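Local structure of PKS (Streptomyces albus, 4OQJ) at residues K87-L92 and Y697-V702; S497-T502 and V692-Y697; P300-Q305 and V341-Q346; G284-N289 and V309-E314. The protein probably extends acyl chains carried on acyl carrier proteins, as a ketosynthase domain of the polyketide synthase that builds the antibiotic oxazolomycin. One frame throughout, in Å; residues are numbered along the deposited sequence. Where two conformers were deposited one is given.

The four contacts fall into two groups. Contacts 3 and 4, with centres about 13 Å apart, lie in the second half of the thiolase-fold ketosynthase and share helix 302-316, their segments alternating along the chain; Gly-304 O and Asn-288 ND2 join them directly. Contacts 1 and 2 share Tyr-697, and their centres are about 21 Å apart. Both use the stretch after helix 680-684, which packs first on helix 496-505 and then on the loop before helix 97-102. Between the two groups, centres are 35 to 44 Å apart. Contact 1 spans the other three along the chain, so the last modelled residues return to the ketosynthase near its beginning.

Contact 1: K87-L92 and Y697-V702; sequences KFDAGL and YPFERV
Lys-87 to Asp-89 run beside Glu-700 to Val-702 as two irregular chains, with the CA atoms of Asp-89 and Glu-700 5.0 Å apart and one backbone bond, Phe-88 N to Val-702 O (3.0 Å). Asp-89 carries the polar centre. Its CG stands anti to the backbone N (chi1 -166°), and its OD2 receives Glu-700 N at 2.9 Å through an almost straight bond (179°) that arrives from above the carboxylate plane. A water that donates to OD2 also bonds Tyr-697 OH, which is held in addition by Asn-472 N. The other oxygen, OD1, takes Leu-92 N at 3.2 Å, an Asx motif that ties the turn together. A short acid suits this place, because its two oxygens can serve both chains at once. Beyond it, Leu-92 CD2 sits over one face of Tyr-697 and at the edge of the Phe-699 ring, 3.6 Å from CE1; one methyl of a branched aliphatic tip can touch both rings. At the other end Lys-87 CE lies over a face of the Arg-701 guanidinium. Their like charges come close, NZ to NH2 3.8 Å, yet Asp-84 forms salt bridges with both residues. YPFERV resembles the YPF-type sequence of the post-acyltransferase linker in modular polyketide synthases, consistent with a segment laid back on the ketosynthase. With its oxygens accepting from two backbone N-H groups and a water, Asp-89 is probably held as the carboxylate, while Asp-84 would offset the paired cations.

Contact 2: S497-T502 and V692-Y697; sequences SAVAQT and VPLPTY
Thr-502 and Val-692 meet where an irregular chain passes over helix 496-505, and the threonine makes the tight part of the contact. Its OG1 lies anti to its own carbonyl carbon (chi1 -59°), and from there it does two jobs. It donates to Ala-498 O, one turn back in the helix, at 2.7 Å, and accepts Val-692 N at 3.1 Å with an N-H angle of 155°. Ala-498 O thus holds two donors, Thr-502 N and OG1, which reach it from opposite faces of its plane. A threonine suits a buried spot like this: its hydroxyl satisfies a backbone N-H of the passing chain, while its methyl CG2 meets Leu-694 CD1 tip to tip at 3.8 Å. The small methyl of Ala-498 lets Val-692 settle on the helix, CB to CG1 3.8 Å. The packing is looser, though still buried, where Val-499 CG2 and Leu-694 CD2 are 4.2 Å apart, their side chains crossing at about a right angle. Toward solvent, Val-692 is the one touching residue that is partly exposed. Gln-501 adds a second link to the same chain through Arg-690 N and Pro-688 O. Around the contact, Val-499 packs on Leu-488 of helix 474-490 and Leu-467 of strand 465-471, while Pro-695 rests on Asp-483 and Ala-487, so the chain runs across helices 496-505 and 474-490 in turn.

Contact 3: P300-Q305 and V341-Q346; sequences PSVQGQ and VAALNQ
Gln-303 and Gln-346 join their side-chain amides in a two-bond ring between helices 302-316 and 336-348, neighbouring helices in the C-terminal half of the thiolase-like fold. Gln-346 NE2 donates to Gln-303 OE1 at 3.0 Å, nearly straight at 175°, and Gln-303 NE2 returns a bond to Gln-346 OE1 at 3.1 Å. Glutamine suits both places because each amide can give and accept at once. The two flat groups are 22° from coplanar, and their chains meet at about a right angle: the Gln-346 chain is extended, whereas Gln-303 bends at chi2 (-50°), which sets CD; the end of the chain comes nearer the partner helix although its CB points away. Beneath this exposed pair the helices touch through small groups. The methyl of Ala-343 fits against Val-302 O at 3.5 Å and Gln-305 CB at 3.6 Å, and a residue this small lets the two backbones come near, CA of Val-302 to CA of Ala-343 5.1 Å. Val-302 CG1, in the conformer described, covers the backbone of Ala-343. Farther out, Val-302 and Gln-305 also touch Ile-339, earlier on helix 336-348, and Ala-306 lies against Ala-343 and Gln-346. What positions the start of helix 302-316 is its N-cap: Ser-301, whose short hydroxyl side chain can fold back on the first turn, accepts Gly-304 N at its OG, 3.2 Å away.

Contact 4: G284-N289 and V309-E314; sequences GTAVNN and VAEAQE
Ala-286 and Ala-312, with Glu-311, carry this buried contact between strand 280-289 and helix 302-316. The Ala-286 methyl points at the helix and meets Ala-312 N at 3.5 Å and the Ala-312 methyl at 3.9 Å. Two alanines suit the spot because they let the helix and strand axes approach to 6.4 Å. The Glu-311 side chain is extended, CG anti to its backbone N (chi1 -174°), and its CG touches Ala-286 CB at 3.7 Å, so the aliphatic part of an acid covers the methyl. In the conformer described, its carboxylate makes a salt bridge through OE1 with Arg-131 of the second subunit; a long acidic chain can both pack here and reach across. A water accepting from Val-287 N (3.1 Å) lies beside OE2, at a separation too short to be trusted. The helix runs roughly antiparallel to the strand (149°), and Ala-312 also packs on His-444 of the adjoining strand 441-448. Such an arrangement belongs to a beta-alpha-beta crossover: helix 302-316 leads from strand 280-289 to the parallel strand 325-327, packing on the sheet of the C-terminal half of the thiolase fold.

Contact 1: K87-L92 and Y697-V702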
# COMPACT_ATOMS: atom_id res chain seq x y z
N LYS A 87 1.92 -27.86 0.75
CA LYS A 87 0.89 -28.42 -0.15
C LYS A 87 0.23 -27.33 -0.98
O LYS A 87 0.02 -26.22 -0.50
CB LYS A 87 -0.16 -29.17 0.66
CG LYS A 87 0.41 -30.24 1.61
CD LYS A 87 1.16 -31.32 0.86
CE LYS A 87 1.50 -32.52 1.76
NZ LYS A 87 2.24 -32.12 2.99
N PHE A 88 -0.11 -27.64 -2.23
CA PHE A 88 -0.71 -26.65 -3.12
C PHE A 88 -1.37 -27.30 -4.33
O PHE A 88 -0.78 -28.16 -5.00
CB PHE A 88 0.37 -25.65 -3.57
CG PHE A 88 -0.11 -24.61 -4.55
CD1 PHE A 88 -1.00 -23.62 -4.16
CD2 PHE A 88 0.39 -24.58 -5.85
CE1 PHE A 88 -1.42 -22.64 -5.05
CE2 PHE A 88 -0.02 -23.61 -6.76
CZ PHE A 88 -0.93 -22.63 -6.36
N ASP A 89 -2.61 -26.89 -4.60
CA ASP A 89 -3.40 -27.48 -5.68
C ASP A 89 -3.11 -26.75 -6.99
O ASP A 89 -3.91 -25.93 -7.46
CB ASP A 89 -4.89 -27.42 -5.36
CG ASP A 89 -5.73 -28.30 -6.29
OD1 ASP A 89 -5.30 -28.66 -7.42
OD2 ASP A 89 -6.86 -28.65 -5.88
N ALA A 90 -1.98 -27.08 -7.59
CA ALA A 90 -1.51 -26.36 -8.76
C ALA A 90 -2.46 -26.53 -9.94
O ALA A 90 -2.69 -25.59 -10.70
CB ALA A 90 -0.12 -26.82 -9.13
N GLY A 91 -3.03 -27.72 -10.07
CA GLY A 91 -3.95 -28.00 -11.17
C GLY A 91 -5.15 -27.07 -11.18
O GLY A 91 -5.57 -26.58 -12.23
N LEU A 92 -5.70 -26.82 -10.00
CA LEU A 92 -6.86 -25.96 -9.86
C LEU A 92 -6.56 -24.57 -10.39
O LEU A 92 -7.43 -23.92 -10.99
CB LEU A 92 -7.29 -25.89 -8.40
CG LEU A 92 -8.40 -24.89 -8.09
CD1 LEU A 92 -9.70 -25.29 -8.76
CD2 LEU A 92 -8.56 -24.74 -6.59
N TYR A 697 -13.26 -25.19 -0.62
CA TYR A 697 -12.77 -26.18 -1.56
C TYR A 697 -11.74 -27.15 -0.95
O TYR A 697 -10.87 -26.73 -0.18
CB TYR A 697 -12.14 -25.48 -2.78
CG TYR A 697 -11.86 -26.43 -3.93
CD1 TYR A 697 -12.83 -26.70 -4.88
CD2 TYR A 697 -10.63 -27.07 -4.04
CE1 TYR A 697 -12.60 -27.58 -5.92
CE2 TYR A 697 -10.38 -27.96 -5.09
CZ TYR A 697 -11.38 -28.20 -6.03
OH TYR A 697 -11.16 -29.09 -7.07
N PRO A 698 -11.86 -28.46 -1.27
CA PRO A 698 -10.89 -29.43 -0.74
C PRO A 698 -9.64 -29.51 -1.62
O PRO A 698 -9.46 -30.45 -2.40
CB PRO A 698 -11.68 -30.74 -0.75
CG PRO A 698 -12.62 -30.59 -1.89
CD PRO A 698 -12.99 -29.12 -1.94
N PHE A 699 -8.78 -28.51 -1.49
CA PHE A 699 -7.58 -28.41 -2.30
C PHE A 699 -6.79 -29.70 -2.28
O PHE A 699 -6.62 -30.29 -1.22
CB PHE A 699 -6.70 -27.26 -1.81
CG PHE A 699 -7.38 -25.93 -1.84
CD1 PHE A 699 -7.54 -25.25 -3.04
CD2 PHE A 699 -7.85 -25.36 -0.67
CE1 PHE A 699 -8.16 -23.99 -3.06
CE2 PHE A 699 -8.47 -24.13 -0.69
CZ PHE A 699 -8.63 -23.45 -1.88
N GLU A 700 -6.31 -30.14 -3.43
CA GLU A 700 -5.54 -31.38 -3.46
C GLU A 700 -4.24 -31.18 -2.71
O GLU A 700 -3.55 -30.19 -2.94
CB GLU A 700 -5.26 -31.82 -4.91
CG GLU A 700 -4.77 -33.26 -5.01
CD GLU A 700 -5.05 -33.90 -6.36
OE1 GLU A 700 -6.19 -33.75 -6.86
OE2 GLU A 700 -4.13 -34.55 -6.91
N ARG A 701 -3.91 -32.09 -1.80
CA ARG A 701 -2.67 -31.95 -1.02
C ARG A 701 -1.45 -32.48 -1.76
O ARG A 701 -0.88 -33.51 -1.39
CB ARG A 701 -2.78 -32.69 0.32
CG ARG A 701 -3.84 -32.18 1.27
CD ARG A 701 -4.02 -33.13 2.45
NE ARG A 701 -2.84 -33.19 3.32
CZ ARG A 701 -1.88 -34.11 3.26
NH1 ARG A 701 -1.94 -35.09 2.37
NH2 ARG A 701 -0.86 -34.05 4.10
N VAL A 702 -1.04 -31.77 -2.81
CA VAL A 702 0.16 -32.13 -3.56
C VAL A 702 1.36 -31.34 -3.05
O VAL A 702 1.33 -30.11 -2.96
CB VAL A 702 -0.03 -31.86 -5.08
CG1 VAL A 702 1.16 -32.37 -5.88
CG2 VAL A 702 -1.31 -32.48 -5.57
O HOH W 1 -8.68 -30.26 -7.08

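Contact 2: S497-T502 and V692-Y697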
# COMPACT_ATOMS: atom_id res chain seq x y z
N SER A 497 -32.73 -22.54 0.69
CA SER A 497 -32.63 -21.51 -0.33
C SER A 497 -31.24 -20.90 -0.37
O SER A 497 -30.61 -20.81 -1.43
CB SER A 497 -33.66 -20.42 -0.06
OG SER A 497 -34.94 -20.84 -0.45
N ALA A 498 -30.79 -20.47 0.80
CA ALA A 498 -29.49 -19.81 0.92
C ALA A 498 -28.37 -20.76 0.53
O ALA A 498 -27.39 -20.36 -0.11
CB ALA A 498 -29.30 -19.29 2.34
N VAL A 499 -28.51 -22.03 0.92
CA VAL A 499 -27.52 -23.04 0.58
C VAL A 499 -27.45 -23.19 -0.94
O VAL A 499 -26.36 -23.20 -1.52
CB VAL A 499 -27.85 -24.38 1.24
CG1 VAL A 499 -26.95 -25.48 0.70
CG2 VAL A 499 -27.68 -24.29 2.75
N ALA A 500 -28.62 -23.27 -1.59
CA ALA A 500 -28.69 -23.45 -3.04
C ALA A 500 -28.10 -22.25 -3.75
O ALA A 500 -27.35 -22.42 -4.70
CB ALA A 500 -30.13 -23.68 -3.49
N GLN A 501 -28.47 -21.06 -3.30
CA GLN A 501 -28.00 -19.83 -3.93
C GLN A 501 -26.49 -19.67 -3.79
O GLN A 501 -25.79 -19.35 -4.76
CB GLN A 501 -28.69 -18.61 -3.31
CG GLN A 501 -30.19 -18.50 -3.64
CD GLN A 501 -30.92 -17.51 -2.73
OE1 GLN A 501 -30.45 -17.19 -1.63
NE2 GLN A 501 -32.06 -17.01 -3.19
N THR A 502 -25.99 -19.90 -2.59
CA THR A 502 -24.57 -19.74 -2.32
C THR A 502 -23.77 -20.70 -3.21
O THR A 502 -22.77 -20.33 -3.80
CB THR A 502 -24.25 -19.99 -0.86
OG1 THR A 502 -24.99 -19.06 -0.06
CG2 THR A 502 -22.75 -19.84 -0.58
N VAL A 692 -24.31 -17.47 2.47
CA VAL A 692 -24.00 -17.98 3.82
C VAL A 692 -22.72 -18.82 3.79
O VAL A 692 -22.40 -19.43 2.76
CB VAL A 692 -25.15 -18.83 4.39
CG1 VAL A 692 -26.42 -17.99 4.51
CG2 VAL A 692 -25.43 -20.06 3.51
N PRO A 693 -22.01 -18.88 4.93
CA PRO A 693 -20.80 -19.72 5.01
C PRO A 693 -21.08 -21.20 4.80
O PRO A 693 -21.90 -21.77 5.52
CB PRO A 693 -20.29 -19.46 6.43
CG PRO A 693 -20.88 -18.17 6.83
CD PRO A 693 -22.22 -18.12 6.17
N LEU A 694 -20.40 -21.81 3.83
CA LEU A 694 -20.48 -23.25 3.61
C LEU A 694 -19.04 -23.76 3.51
O LEU A 694 -18.13 -22.94 3.43
CB LEU A 694 -21.25 -23.58 2.35
CG LEU A 694 -22.71 -23.13 2.33
CD1 LEU A 694 -23.28 -23.26 0.94
CD2 LEU A 694 -23.53 -23.96 3.30
N PRO A 695 -18.83 -25.08 3.53
CA PRO A 695 -17.43 -25.53 3.49
C PRO A 695 -16.72 -25.06 2.24
O PRO A 695 -17.38 -24.81 1.23
CB PRO A 695 -17.55 -27.06 3.53
CG PRO A 695 -18.87 -27.32 4.24
CD PRO A 695 -19.77 -26.20 3.78
N THR A 696 -15.40 -24.93 2.33
CA THR A 696 -14.59 -24.38 1.25
C THR A 696 -13.90 -25.52 0.50
O THR A 696 -14.00 -26.68 0.90
CB THR A 696 -13.57 -23.36 1.82
OG1 THR A 696 -12.84 -23.92 2.93
CG2 THR A 696 -14.33 -22.16 2.32
N TYR A 697 -13.26 -25.19 -0.62
CA TYR A 697 -12.77 -26.18 -1.56
C TYR A 697 -11.74 -27.15 -0.95
O TYR A 697 -10.87 -26.73 -0.18
CB TYR A 697 -12.14 -25.48 -2.78
CG TYR A 697 -11.86 -26.43 -3.93
CD1 TYR A 697 -12.83 -26.70 -4.88
CD2 TYR A 697 -10.63 -27.07 -4.04
CE1 TYR A 697 -12.60 -27.58 -5.92
CE2 TYR A 697 -10.38 -27.96 -5.09
CZ TYR A 697 -11.38 -28.20 -6.03
OH TYR A 697 -11.16 -29.09 -7.07

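Contact 3: P300-Q305 and V341-Q346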
# COMPACT_ATOMS: atom_id res chain seq x y z
N PRO A 300 10.16 0.38 21.10
CA PRO A 300 8.73 0.68 21.13
C PRO A 300 8.48 2.18 21.37
O PRO A 300 9.43 2.91 21.63
CB PRO A 300 8.21 -0.15 22.31
CG PRO A 300 9.43 -0.79 22.94
CD PRO A 300 10.62 -0.09 22.41
N SER A 301 7.23 2.61 21.26
CA SER A 301 6.89 4.02 21.48
C SER A 301 5.49 4.17 22.08
O SER A 301 4.47 3.89 21.41
CB SER A 301 6.99 4.79 20.15
OG SER A 301 6.49 6.12 20.26
N VAL A 302 5.43 4.63 23.33
CA VAL A 302 4.15 4.86 24.00
C VAL A 302 3.31 5.85 23.19
O VAL A 302 2.13 5.63 22.96
CB VAL A 302 4.31 5.43 25.43
CG1 VAL A 302 2.95 5.55 26.11
CG2 VAL A 302 5.21 4.56 26.26
N GLN A 303 3.94 6.93 22.75
CA GLN A 303 3.19 8.00 22.11
C GLN A 303 2.63 7.60 20.76
O GLN A 303 1.48 7.94 20.46
CB GLN A 303 4.06 9.24 21.98
CG GLN A 303 4.35 9.87 23.34
CD GLN A 303 3.08 10.06 24.19
OE1 GLN A 303 2.04 10.51 23.68
NE2 GLN A 303 3.15 9.69 25.46
N GLY A 304 3.40 6.86 19.97
CA GLY A 304 2.93 6.40 18.68
C GLY A 304 1.74 5.48 18.82
O GLY A 304 0.75 5.59 18.10
N GLN A 305 1.83 4.54 19.76
CA GLN A 305 0.73 3.62 20.03
C GLN A 305 -0.50 4.37 20.55
O GLN A 305 -1.62 4.18 20.07
CB GLN A 305 1.15 2.56 21.05
CG GLN A 305 2.21 1.58 20.59
CD GLN A 305 2.52 0.55 21.69
OE1 GLN A 305 1.68 0.25 22.53
NE2 GLN A 305 3.74 0.03 21.69
N VAL A 341 0.12 -1.11 27.60
CA VAL A 341 -0.98 -0.78 28.50
C VAL A 341 -0.95 0.70 28.86
O VAL A 341 -2.00 1.33 29.00
CB VAL A 341 -0.93 -1.65 29.75
CG1 VAL A 341 -2.02 -1.25 30.73
CG2 VAL A 341 -1.08 -3.13 29.35
N ALA A 342 0.24 1.26 29.03
CA ALA A 342 0.37 2.69 29.29
C ALA A 342 -0.20 3.49 28.12
O ALA A 342 -0.85 4.52 28.32
CB ALA A 342 1.83 3.07 29.52
N ALA A 343 0.03 3.01 26.90
CA ALA A 343 -0.46 3.70 25.71
C ALA A 343 -1.98 3.61 25.61
O ALA A 343 -2.64 4.59 25.29
CB ALA A 343 0.20 3.11 24.47
N LEU A 344 -2.53 2.42 25.86
CA LEU A 344 -3.97 2.23 25.89
C LEU A 344 -4.65 3.06 26.98
O LEU A 344 -5.70 3.67 26.74
CB LEU A 344 -4.30 0.76 26.10
CG LEU A 344 -4.07 -0.17 24.90
CD1 LEU A 344 -4.12 -1.61 25.39
CD2 LEU A 344 -5.13 0.09 23.81
N ASN A 345 -4.05 3.08 28.17
CA ASN A 345 -4.55 3.93 29.26
C ASN A 345 -4.62 5.39 28.79
O ASN A 345 -5.63 6.06 28.97
CB ASN A 345 -3.66 3.83 30.50
CG ASN A 345 -3.91 2.57 31.33
OD1 ASN A 345 -4.90 1.86 31.14
ND2 ASN A 345 -3.01 2.30 32.27
N GLN A 346 -3.54 5.86 28.18
CA GLN A 346 -3.47 7.26 27.76
C GLN A 346 -4.56 7.54 26.72
O GLN A 346 -5.28 8.53 26.82
CB GLN A 346 -2.08 7.60 27.20
CG GLN A 346 -1.99 9.01 26.63
CD GLN A 346 -0.62 9.35 26.07
OE1 GLN A 346 0.41 9.09 26.70
NE2 GLN A 346 -0.60 9.93 24.87

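Contact 4: G284-N289 and V309-E314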
# COMPACT_ATOMS: atom_id res chain seq x y z
N GLY A 284 -13.81 1.81 12.02
CA GLY A 284 -12.74 2.74 11.72
C GLY A 284 -11.37 2.10 11.87
O GLY A 284 -11.21 1.06 12.52
N THR A 285 -10.38 2.73 11.24
CA THR A 285 -9.00 2.25 11.27
C THR A 285 -8.07 3.44 11.27
O THR A 285 -8.44 4.51 10.79
CB THR A 285 -8.66 1.36 10.05
OG1 THR A 285 -8.66 2.17 8.86
CG2 THR A 285 -9.67 0.22 9.88
N ALA A 286 -6.86 3.25 11.79
CA ALA A 286 -5.86 4.30 11.75
C ALA A 286 -4.48 3.67 11.63
O ALA A 286 -4.25 2.56 12.12
CB ALA A 286 -5.95 5.18 12.99
N VAL A 287 -3.60 4.38 10.94
CA VAL A 287 -2.21 3.98 10.78
C VAL A 287 -1.34 5.21 10.96
O VAL A 287 -1.67 6.28 10.45
CB VAL A 287 -1.95 3.36 9.38
CG1 VAL A 287 -0.45 3.04 9.20
CG2 VAL A 287 -2.80 2.13 9.18
N ASN A 288 -0.24 5.06 11.70
CA ASN A 288 0.73 6.12 11.82
C ASN A 288 2.13 5.51 11.90
O ASN A 288 2.30 4.29 11.75
CB ASN A 288 0.41 7.02 13.03
CG ASN A 288 0.69 6.35 14.37
OD1 ASN A 288 1.29 5.29 14.43
ND2 ASN A 288 0.27 6.99 15.46
N ASN A 289 3.14 6.36 12.07
CA ASN A 289 4.48 5.87 12.35
C ASN A 289 5.04 6.64 13.53
O ASN A 289 4.73 7.83 13.71
CB ASN A 289 5.40 5.99 11.13
CG ASN A 289 6.74 5.31 11.34
OD1 ASN A 289 7.65 5.87 11.97
ND2 ASN A 289 6.88 4.11 10.81
N VAL A 309 -4.35 4.59 18.54
CA VAL A 309 -5.57 4.08 19.17
C VAL A 309 -6.63 5.18 19.26
O VAL A 309 -7.79 4.99 18.88
CB VAL A 309 -5.27 3.50 20.56
CG1 VAL A 309 -6.56 3.17 21.33
CG2 VAL A 309 -4.41 2.27 20.41
N ALA A 310 -6.21 6.34 19.74
CA ALA A 310 -7.12 7.48 19.83
C ALA A 310 -7.65 7.85 18.45
O ALA A 310 -8.84 8.12 18.29
CB ALA A 310 -6.40 8.68 20.48
N GLU A 311 -6.77 7.85 17.45
CA GLU A 311 -7.13 8.25 16.09
C GLU A 311 -8.17 7.30 15.51
O GLU A 311 -9.11 7.72 14.84
CB GLU A 311 -5.89 8.28 15.17
CG GLU A 311 -6.19 8.83 13.77
CD GLU A 311 -4.98 8.81 12.82
OE1 GLU A 311 -3.83 8.69 13.28
OE2 GLU A 311 -5.20 8.94 11.61
N ALA A 312 -7.99 6.02 15.77
CA ALA A 312 -8.96 5.02 15.27
C ALA A 312 -10.33 5.22 15.91
O ALA A 312 -11.36 5.16 15.23
CB ALA A 312 -8.45 3.62 15.54
N GLN A 313 -10.36 5.45 17.22
CA GLN A 313 -11.63 5.66 17.91
C GLN A 313 -12.33 6.92 17.41
O GLN A 313 -13.55 6.94 17.24
CB GLN A 313 -11.41 5.75 19.43
CG GLN A 313 -11.01 4.44 20.05
CD GLN A 313 -10.76 4.54 21.54
OE1 GLN A 313 -10.78 5.63 22.11
NE2 GLN A 313 -10.53 3.41 22.18
N GLU A 314 -11.56 7.98 17.18
CA GLU A 314 -12.13 9.24 16.71
C GLU A 314 -12.75 9.05 15.35
O GLU A 314 -13.85 9.50 15.08
CB GLU A 314 -11.07 10.35 16.65
CG GLU A 314 -10.63 10.88 18.00
CD GLU A 314 -11.76 11.56 18.77
OE1 GLU A 314 -12.76 11.99 18.14
OE2 GLU A 314 -11.65 11.65 20.01
O HOH W 2 -4.98 7.06 10.03